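Local coordinates for protein D-psicose 3-epimerase (Agrobacterium tumefaciens, PDB 2HK0) that catalyses the epimerisation of ketohexoses at carbon 3, probably interconverting D-fructose and D-psicose with the help of a metal ion, at residues 26-31 with 271-276; 111-116 with 157-162; 167-172 with 178-183. All blocks are in the same frame, centred on the assembly; numbering follows the deposited sequence.

How the contacts relate
All three contacts belong to one closed barrel of eight parallel strands, a TIM barrel of the xylose isomerase-like family. Contact 1 joins the loop after the first strand, 22-26, to helix 271-276, which follows the last strand, 260-263, so along the chain it encloses the other two and ties the two ends of the barrel together. Contact 2 pairs outer helices 99-118 and 142-162, and contact 3 follows, where strand 166-170 runs into its loop. Their centres are about 20 Å apart, yet Ala160 CB lies 4.0 Å from Leu167 CG, linking outer helices to barrel wall. Contact 1 stands apart, its nearest atoms about 12 Å from contact 2 and about 9 Å from contact 3.

Contact 1: residues 26-31 with 271-276; sequences YYSYWE and GTIGSD
Ile273 reaches across to Ser28 and Glu31 with a single methyl, CD1, and the meeting is one of van der Waals packing. With CG1 beside the backbone N (chi1 -66°) and CD1 extended beyond it (chi2 172°), the longer branch projects from helix 271-276 toward the short 3-10 segment 27-30. There CD1 lies 4.0 Å from Ser28 CB and 3.7 Å from the carbonyl oxygen Glu31 O. The CB of Glu31 is a looser neighbour, at 4.3 Å from Ile273 CD1. Only 110 Å² is buried between the segments, in keeping with so narrow a point of touch.

In the barrel this joins the two ends of the strand order: 26-31 leaves the first strand, 22-26, and 271-276 follows the eighth, 260-263.

Polar bonds hold each side in shape. The 3-10 segment is fastened by i to i+3 bonds, among them Glu31 N to Ser28 O at 3.0 Å. On the helix, Thr272 O accepts both Asp276 N, at 2.8 Å, and Ser275 OG. The Glu31 carboxylate leads away from the helix, OE2 bonding to Tyr41 OH, while Thr272 OG1 bonds to Glu33 and Ile273 shares a backbone bond with His32.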
loop_
_atom_site.group_PDB
_atom_site.type_symbol
_atom_site.label_atom_id
_atom_site.label_comp_id
_atom_site.label_asym_id
_atom_site.label_seq_id
_atom_site.Cartn_x
_atom_site.Cartn_y
_atom_site.Cartn_z
ATOM N N TYR A 26 -26.245 -1.296 3.542
ATOM C CA TYR A 26 -27.173 -0.411 4.236
ATOM C C TYR A 26 -28.084 0.178 3.138
ATOM O O TYR A 26 -27.595 0.865 2.244
ATOM C CB TYR A 26 -26.378 0.698 4.931
ATOM C CG TYR A 26 -27.190 1.565 5.854
ATOM C CD1 TYR A 26 -28.057 0.998 6.787
ATOM C CD2 TYR A 26 -27.025 2.947 5.863
ATOM C CE1 TYR A 26 -28.737 1.786 7.716
ATOM C CE2 TYR A 26 -27.700 3.752 6.794
ATOM C CZ TYR A 26 -28.551 3.162 7.717
ATOM O OH TYR A 26 -29.196 3.936 8.658
ATOM N N TYR A 27 -29.396 -0.076 3.208
ATOM C CA TYR A 27 -30.318 0.383 2.154
ATOM C C TYR A 27 -30.341 1.892 1.856
ATOM O O TYR A 27 -30.687 2.286 0.743
ATOM C CB TYR A 27 -31.750 -0.118 2.426
ATOM C CG TYR A 27 -32.533 0.810 3.307
ATOM C CD1 TYR A 27 -32.242 0.915 4.666
ATOM C CD2 TYR A 27 -33.498 1.663 2.765
ATOM C CE1 TYR A 27 -32.880 1.851 5.468
ATOM C CE2 TYR A 27 -34.155 2.605 3.565
ATOM C CZ TYR A 27 -33.834 2.690 4.911
ATOM O OH TYR A 27 -34.459 3.613 5.707
ATOM N N SER A 28 -29.962 2.728 2.821
ATOM C CA SER A 28 -29.937 4.183 2.602
ATOM C C SER A 28 -28.992 4.629 1.470
ATOM O O SER A 28 -28.965 5.803 1.076
ATOM C CB SER A 28 -29.559 4.913 3.887
ATOM O OG SER A 28 -30.638 4.889 4.798
ATOM N N TYR A 29 -28.201 3.692 0.977
ATOM C CA TYR A 29 -27.300 3.937 -0.147
ATOM C C TYR A 29 -28.120 4.493 -1.329
ATOM O O TYR A 29 -27.659 5.342 -2.079
ATOM C CB TYR A 29 -26.678 2.602 -0.552
ATOM C CG TYR A 29 -26.015 2.542 -1.909
ATOM C CD1 TYR A 29 -24.841 3.248 -2.171
ATOM C CD2 TYR A 29 -26.490 1.675 -2.886
ATOM C CE1 TYR A 29 -24.144 3.074 -3.370
ATOM C CE2 TYR A 29 -25.815 1.495 -4.083
ATOM C CZ TYR A 29 -24.638 2.189 -4.322
ATOM O OH TYR A 29 -23.946 1.962 -5.502
ATOM N N TRP A 30 -29.343 3.999 -1.472
ATOM C CA TRP A 30 -30.238 4.399 -2.564
ATOM C C TRP A 30 -31.154 5.594 -2.250
ATOM O O TRP A 30 -31.934 6.009 -3.110
ATOM C CB TRP A 30 -31.111 3.201 -2.972
ATOM C CG TRP A 30 -30.396 2.117 -3.755
ATOM C CD1 TRP A 30 -30.094 2.136 -5.087
ATOM C CD2 TRP A 30 -29.900 0.868 -3.251
ATOM N NE1 TRP A 30 -29.442 0.983 -5.445
ATOM C CE2 TRP A 30 -29.307 0.187 -4.335
ATOM C CE3 TRP A 30 -29.894 0.261 -1.984
ATOM C CZ2 TRP A 30 -28.711 -1.075 -4.195
ATOM C CZ3 TRP A 30 -29.304 -0.990 -1.843
ATOM C CH2 TRP A 30 -28.719 -1.644 -2.944
ATOM N N GLU A 31 -31.063 6.161 -1.050
ATOM C CA GLU A 31 -31.943 7.278 -0.700
ATOM C C GLU A 31 -31.237 8.586 -0.365
ATOM O O GLU A 31 -30.003 8.644 -0.308
ATOM C CB GLU A 31 -32.835 6.881 0.476
ATOM C CG GLU A 31 -33.770 5.715 0.190
ATOM C CD GLU A 31 -34.850 6.066 -0.835
ATOM O OE1 GLU A 31 -35.263 7.244 -0.886
ATOM O OE2 GLU A 31 -35.293 5.161 -1.576
ATOM N N GLY A 271 -30.556 16.205 0.477
ATOM C CA GLY A 271 -31.413 15.630 1.494
ATOM C C GLY A 271 -30.728 15.589 2.839
ATOM O O GLY A 271 -29.608 16.071 3.002
ATOM N N THR A 272 -31.417 15.014 3.811
ATOM C CA THR A 272 -30.900 14.882 5.163
ATOM C C THR A 272 -29.643 13.994 5.228
ATOM O O THR A 272 -28.714 14.280 5.982
ATOM C CB THR A 272 -31.981 14.287 6.077
ATOM O OG1 THR A 272 -33.149 15.113 6.014
ATOM C CG2 THR A 272 -31.498 14.228 7.513
ATOM N N ILE A 273 -29.624 12.914 4.450
ATOM C CA ILE A 273 -28.465 12.022 4.461
ATOM C C ILE A 273 -27.259 12.804 3.930
ATOM O O ILE A 273 -26.190 12.821 4.553
ATOM C CB ILE A 273 -28.725 10.765 3.583
ATOM C CG1 ILE A 273 -29.833 9.922 4.220
ATOM C CG2 ILE A 273 -27.452 9.941 3.442
ATOM C CD1 ILE A 273 -30.314 8.780 3.365
ATOM N N GLY A 274 -27.456 13.475 2.792
ATOM C CA GLY A 274 -26.390 14.260 2.188
ATOM C C GLY A 274 -25.743 15.247 3.148
ATOM O O GLY A 274 -24.522 15.357 3.204
ATOM N N SER A 275 -26.550 15.967 3.921
ATOM C CA SER A 275 -25.985 16.929 4.848
ATOM C C SER A 275 -25.478 16.268 6.140
ATOM O O SER A 275 -24.475 16.702 6.704
ATOM C CB SER A 275 -27.017 18.009 5.175
ATOM O OG SER A 275 -28.059 17.459 5.947
ATOM N N ASP A 276 -26.160 15.225 6.604
ATOM C CA ASP A 276 -25.746 14.531 7.826
ATOM C C ASP A 276 -24.436 13.759 7.647
ATOM O O ASP A 276 -23.577 13.777 8.530
ATOM C CB ASP A 276 -26.836 13.565 8.298
ATOM C CG ASP A 276 -27.968 14.274 9.042
ATOM O OD1 ASP A 276 -27.824 15.485 9.318
ATOM O OD2 ASP A 276 -28.992 13.618 9.357
#

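Contact 2: residues 111-116 with 157-162; sequences RTLSNV and ADFAND
Phe159 turns its ring edge to Leu113 and Ser114 across two nearly parallel helices; the axes of the short segments 111-116 and 157-162 differ in direction by 12° and approach to 10.0 Å. From CB, which points toward helix 99-118, the side chain leaves with CG anti to the backbone N (chi1 -170°), and this carries the ring across the gap between the helices. CE1 is the first ring atom to meet the other helix, lying 4.2 Å from Leu113 CB. At the tip, CZ comes to 3.4 Å from Ser114 OG, and CE1 is almost as near the same oxygen at 3.5 Å. Both Leu113 CB and Ser114 OG sit at the rim close to the ring plane, so the approach is edge-on and neither lies over a face.

At the next residue of helix 142-162, Ala160 CB packs on Leu113 CD2 at 4.0 Å. The CA atoms of Leu113 and Ala160 are the nearest pair across the segments, 6.5 Å apart, consistent with the small alanine side chain at this level. These neighbouring helices belong to the outer layer of the TIM barrel.

Ser114 OG is hydrogen-bonded to Glu110 O in its own helix. The hydroxyl therefore has a polar partner there, and its meeting with the ring edge is consistent with a weak electrostatic attraction between ring hydrogens and oxygen, added to an otherwise apolar contact.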
loop_
_atom_site.group_PDB
_atom_site.type_symbol
_atom_site.label_atom_id
_atom_site.label_comp_id
_atom_site.label_asym_id
_atom_site.label_seq_id
_atom_site.Cartn_x
_atom_site.Cartn_y
_atom_site.Cartn_z
ATOM N N ARG A 111 -37.688 -0.710 24.071
ATOM C CA ARG A 111 -38.763 -0.710 23.080
ATOM C C ARG A 111 -38.247 -1.114 21.691
ATOM O O ARG A 111 -38.826 -1.969 21.006
ATOM C CB ARG A 111 -39.390 0.685 23.007
ATOM C CG ARG A 111 -40.462 0.830 21.947
ATOM C CD ARG A 111 -40.807 2.294 21.761
ATOM N NE ARG A 111 -41.980 2.487 20.918
ATOM C CZ ARG A 111 -42.300 3.651 20.358
ATOM N NH1 ARG A 111 -41.522 4.708 20.557
ATOM N NH2 ARG A 111 -43.399 3.763 19.618
ATOM N N THR A 112 -37.150 -0.490 21.276
ATOM C CA THR A 112 -36.568 -0.775 19.972
ATOM C C THR A 112 -36.117 -2.228 19.884
ATOM O O THR A 112 -36.374 -2.903 18.900
ATOM C CB THR A 112 -35.367 0.156 19.703
ATOM O OG1 THR A 112 -35.795 1.516 19.811
ATOM C CG2 THR A 112 -34.814 -0.061 18.323
ATOM N N LEU A 113 -35.443 -2.708 20.921
ATOM C CA LEU A 113 -34.960 -4.089 20.946
ATOM C C LEU A 113 -36.119 -5.095 20.824
ATOM O O LEU A 113 -36.002 -6.110 20.131
ATOM C CB LEU A 113 -34.181 -4.332 22.248
ATOM C CG LEU A 113 -32.649 -4.428 22.342
ATOM C CD1 LEU A 113 -31.966 -3.828 21.149
ATOM C CD2 LEU A 113 -32.187 -3.759 23.639
ATOM N N SER A 114 -37.237 -4.821 21.501
ATOM C CA SER A 114 -38.394 -5.711 21.425
ATOM C C SER A 114 -38.921 -5.744 19.991
ATOM O O SER A 114 -39.258 -6.805 19.463
ATOM C CB SER A 114 -39.509 -5.238 22.363
ATOM O OG SER A 114 -39.079 -5.284 23.718
ATOM N N ASN A 115 -38.995 -4.581 19.360
ATOM C CA ASN A 115 -39.486 -4.515 17.989
ATOM C C ASN A 115 -38.507 -5.201 17.032
ATOM O O ASN A 115 -38.918 -5.915 16.120
ATOM C CB ASN A 115 -39.720 -3.060 17.586
ATOM C CG ASN A 115 -40.919 -2.451 18.298
ATOM O OD1 ASN A 115 -41.897 -3.142 18.571
ATOM N ND2 ASN A 115 -40.851 -1.160 18.592
ATOM N N VAL A 116 -37.214 -4.991 17.271
ATOM C CA VAL A 116 -36.147 -5.579 16.465
ATOM C C VAL A 116 -36.261 -7.107 16.452
ATOM O O VAL A 116 -36.063 -7.757 15.416
ATOM C CB VAL A 116 -34.783 -5.134 17.045
ATOM C CG1 VAL A 116 -33.725 -6.160 16.778
ATOM C CG2 VAL A 116 -34.403 -3.755 16.456
ATOM N N ALA A 157 -28.020 -4.845 28.465
ATOM C CA ALA A 157 -27.484 -6.072 27.881
ATOM C C ALA A 157 -28.319 -7.326 28.106
ATOM O O ALA A 157 -28.544 -8.105 27.166
ATOM C CB ALA A 157 -26.056 -6.308 28.375
ATOM N N ASP A 158 -28.763 -7.539 29.344
ATOM C CA ASP A 158 -29.548 -8.728 29.647
ATOM C C ASP A 158 -30.869 -8.726 28.879
ATOM O O ASP A 158 -31.322 -9.769 28.411
ATOM C CB ASP A 158 -29.814 -8.832 31.156
ATOM C CG ASP A 158 -28.548 -9.147 31.965
ATOM O OD1 ASP A 158 -27.519 -9.561 31.378
ATOM O OD2 ASP A 158 -28.594 -8.998 33.209
ATOM N N PHE A 159 -31.487 -7.552 28.753
ATOM C CA PHE A 159 -32.747 -7.447 28.026
ATOM C C PHE A 159 -32.513 -7.887 26.579
ATOM O O PHE A 159 -33.280 -8.671 26.030
ATOM C CB PHE A 159 -33.268 -5.999 28.090
ATOM C CG PHE A 159 -34.671 -5.830 27.570
ATOM C CD1 PHE A 159 -34.909 -5.665 26.212
ATOM C CD2 PHE A 159 -35.756 -5.828 28.450
ATOM C CE1 PHE A 159 -36.209 -5.496 25.723
ATOM C CE2 PHE A 159 -37.060 -5.662 27.980
ATOM C CZ PHE A 159 -37.286 -5.494 26.606
ATOM N N ALA A 160 -31.434 -7.395 25.975
ATOM C CA ALA A 160 -31.099 -7.769 24.601
ATOM C C ALA A 160 -30.797 -9.268 24.528
ATOM O O ALA A 160 -31.235 -9.965 23.612
ATOM C CB ALA A 160 -29.875 -6.977 24.122
ATOM N N ASN A 161 -30.039 -9.751 25.507
ATOM C CA ASN A 161 -29.655 -11.150 25.545
ATOM C C ASN A 161 -30.850 -12.093 25.613
ATOM O O ASN A 161 -30.829 -13.171 25.020
ATOM C CB ASN A 161 -28.713 -11.422 26.721
ATOM C CG ASN A 161 -28.197 -12.858 26.725
ATOM O OD1 ASN A 161 -28.384 -13.594 27.694
ATOM N ND2 ASN A 161 -27.552 -13.260 25.634
ATOM N N ASP A 162 -31.897 -11.704 26.326
ATOM C CA ASP A 162 -33.064 -12.576 26.398
ATOM C C ASP A 162 -33.676 -12.707 25.008
ATOM O O ASP A 162 -34.305 -13.712 24.692
ATOM C CB ASP A 162 -34.106 -12.030 27.386
ATOM C CG ASP A 162 -33.665 -12.171 28.841
ATOM O OD1 ASP A 162 -32.756 -12.984 29.121
ATOM O OD2 ASP A 162 -34.238 -11.477 29.709
#

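Contact 3: residues 167-172 with 178-183; sequences LCIEVL and HVLNTA
Asn181 carries CG beside its backbone N (chi1 -63°), and a chi2 of 134° sets the amide so that ND2 faces the carbonyl oxygen of Leu172. The bond is short and nearly straight: Asn181 ND2 lies 2.8 Å from Leu172 O, with 173° at the hydrogen. The oxygen falls almost in the amide plane of Asn181, although the nitrogen stands above the plane of the Leu172 carbonyl. Leu172 O also receives a CA-H...O contact from Asn181, with CA at 3.1 Å, so backbone and side chain of one residue grip it together. A second hydrogen bond, from Asn181 ND2 to Asn177 O, helps fix the turn of the amide.

Next to this, Leu172 N donates to Leu180 O at 3.1 Å. Leu180 O also accepts from a water, which donates in turn to Glu170 O, both at 2.9 Å, and so bridges the end of the strand to the loop.

On the apolar side, Ile169 CG2, anti to its backbone N, meets Leu180 CD1 at a tight 3.4 Å, the two side chains crossing at a slant. Val171 sets CG2 near the backbone oxygen of Thr182.

The contact closes the loop between strand 166-170 of the TIM barrel and helix 183-193. Thr182 occupies that helix's N-cap position, though its side chain makes no capping bond. Trp280 of a second subunit packs on His178 and Asn181, placing the loop at a subunit interface. Strand 198-203 flanks it, Val171 packing on Leu202, while Val179 rests on helix 142-162 and Leu172 on His206 of helix 204-210.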
loop_
_atom_site.group_PDB
_atom_site.type_symbol
_atom_site.label_atom_id
_atom_site.label_comp_id
_atom_site.label_asym_id
_atom_site.label_seq_id
_atom_site.Cartn_x
_atom_site.Cartn_y
_atom_site.Cartn_z
ATOM N N LEU A 167 -25.263 -6.631 20.996
ATOM C CA LEU A 167 -25.129 -5.182 20.892
ATOM C C LEU A 167 -23.686 -4.918 20.444
ATOM O O LEU A 167 -22.732 -5.269 21.150
ATOM C CB LEU A 167 -25.389 -4.541 22.266
ATOM C CG LEU A 167 -26.778 -4.867 22.850
ATOM C CD1 LEU A 167 -26.906 -4.345 24.273
ATOM C CD2 LEU A 167 -27.850 -4.253 21.945
ATOM N N CYS A 168 -23.519 -4.309 19.274
ATOM C CA CYS A 168 -22.180 -4.043 18.750
ATOM C C CYS A 168 -21.851 -2.558 18.812
ATOM O O CYS A 168 -22.482 -1.745 18.133
ATOM C CB CYS A 168 -22.086 -4.563 17.317
ATOM S SG CYS A 168 -22.485 -6.333 17.226
ATOM N N ILE A 169 -20.860 -2.227 19.640
ATOM C CA ILE A 169 -20.410 -0.858 19.892
ATOM C C ILE A 169 -19.473 -0.377 18.799
ATOM O O ILE A 169 -18.346 -0.866 18.677
ATOM C CB ILE A 169 -19.673 -0.784 21.245
ATOM C CG1 ILE A 169 -20.509 -1.503 22.314
ATOM C CG2 ILE A 169 -19.401 0.679 21.630
ATOM C CD1 ILE A 169 -21.913 -0.941 22.503
ATOM N N GLU A 170 -19.928 0.606 18.027
ATOM C CA GLU A 170 -19.126 1.102 16.910
ATOM C C GLU A 170 -18.067 2.112 17.295
ATOM O O GLU A 170 -18.341 3.075 18.011
ATOM C CB GLU A 170 -20.038 1.695 15.823
ATOM C CG GLU A 170 -19.311 2.104 14.534
ATOM C CD GLU A 170 -20.275 2.536 13.419
ATOM O OE1 GLU A 170 -21.404 2.971 13.740
ATOM O OE2 GLU A 170 -19.901 2.455 12.227
ATOM N N VAL A 171 -16.848 1.873 16.815
ATOM C CA VAL A 171 -15.706 2.756 17.063
ATOM C C VAL A 171 -15.781 3.791 15.942
ATOM O O VAL A 171 -15.842 3.426 14.770
ATOM C CB VAL A 171 -14.378 1.949 16.998
ATOM C CG1 VAL A 171 -13.170 2.879 17.103
ATOM C CG2 VAL A 171 -14.348 0.930 18.148
ATOM N N LEU A 172 -15.798 5.072 16.302
ATOM C CA LEU A 172 -15.921 6.153 15.308
ATOM C C LEU A 172 -14.738 7.124 15.255
ATOM O O LEU A 172 -13.924 7.175 16.175
ATOM C CB LEU A 172 -17.187 6.962 15.593
ATOM C CG LEU A 172 -18.519 6.221 15.561
ATOM C CD1 LEU A 172 -19.614 7.133 16.138
ATOM C CD2 LEU A 172 -18.849 5.824 14.135
ATOM N N HIS A 178 -16.119 11.176 20.759
ATOM C CA HIS A 178 -14.937 11.554 21.513
ATOM C C HIS A 178 -14.559 10.537 22.559
ATOM O O HIS A 178 -13.619 10.771 23.315
ATOM C CB HIS A 178 -15.197 12.870 22.220
ATOM C CG HIS A 178 -16.401 12.828 23.103
ATOM N ND1 HIS A 178 -17.683 12.790 22.600
ATOM C CD2 HIS A 178 -16.523 12.773 24.450
ATOM C CE1 HIS A 178 -18.545 12.716 23.600
ATOM N NE2 HIS A 178 -17.866 12.707 24.735
ATOM N N VAL A 179 -15.289 9.425 22.612
ATOM C CA VAL A 179 -15.026 8.396 23.616
ATOM C C VAL A 179 -14.298 7.146 23.097
ATOM O O VAL A 179 -13.293 6.738 23.665
ATOM C CB VAL A 179 -16.355 7.986 24.299
ATOM C CG1 VAL A 179 -16.110 6.895 25.346
ATOM C CG2 VAL A 179 -16.986 9.226 24.942
ATOM N N LEU A 180 -14.815 6.546 22.028
ATOM C CA LEU A 180 -14.195 5.349 21.433
ATOM C C LEU A 180 -13.806 5.689 19.977
ATOM O O LEU A 180 -14.672 5.791 19.098
ATOM C CB LEU A 180 -15.182 4.170 21.473
ATOM C CG LEU A 180 -15.852 3.882 22.835
ATOM C CD1 LEU A 180 -16.881 2.751 22.698
ATOM C CD2 LEU A 180 -14.796 3.480 23.866
ATOM N N ASN A 181 -12.508 5.885 19.741
ATOM C CA ASN A 181 -11.979 6.238 18.419
ATOM C C ASN A 181 -11.069 5.162 17.869
ATOM O O ASN A 181 -10.703 5.170 16.689
ATOM C CB ASN A 181 -11.155 7.517 18.512
ATOM C CG ASN A 181 -11.979 8.700 18.937
ATOM O OD1 ASN A 181 -11.577 9.459 19.807
ATOM N ND2 ASN A 181 -13.146 8.862 18.323
ATOM N N THR A 182 -10.730 4.224 18.730
ATOM C CA THR A 182 -9.805 3.166 18.389
ATOM C C THR A 182 -10.305 1.753 18.733
ATOM O O THR A 182 -11.053 1.577 19.697
ATOM C CB THR A 182 -8.503 3.487 19.161
ATOM O OG1 THR A 182 -7.546 4.081 18.272
ATOM C CG2 THR A 182 -7.993 2.312 19.855
ATOM N N ALA A 183 -9.892 0.750 17.956
ATOM C CA ALA A 183 -10.286 -0.619 18.257
ATOM C C ALA A 183 -9.862 -0.954 19.707
ATOM O O ALA A 183 -10.613 -1.559 20.453
ATOM C CB ALA A 183 -9.628 -1.593 17.263
HETATM O O HOH W 1 -17.579 5.626 19.035
#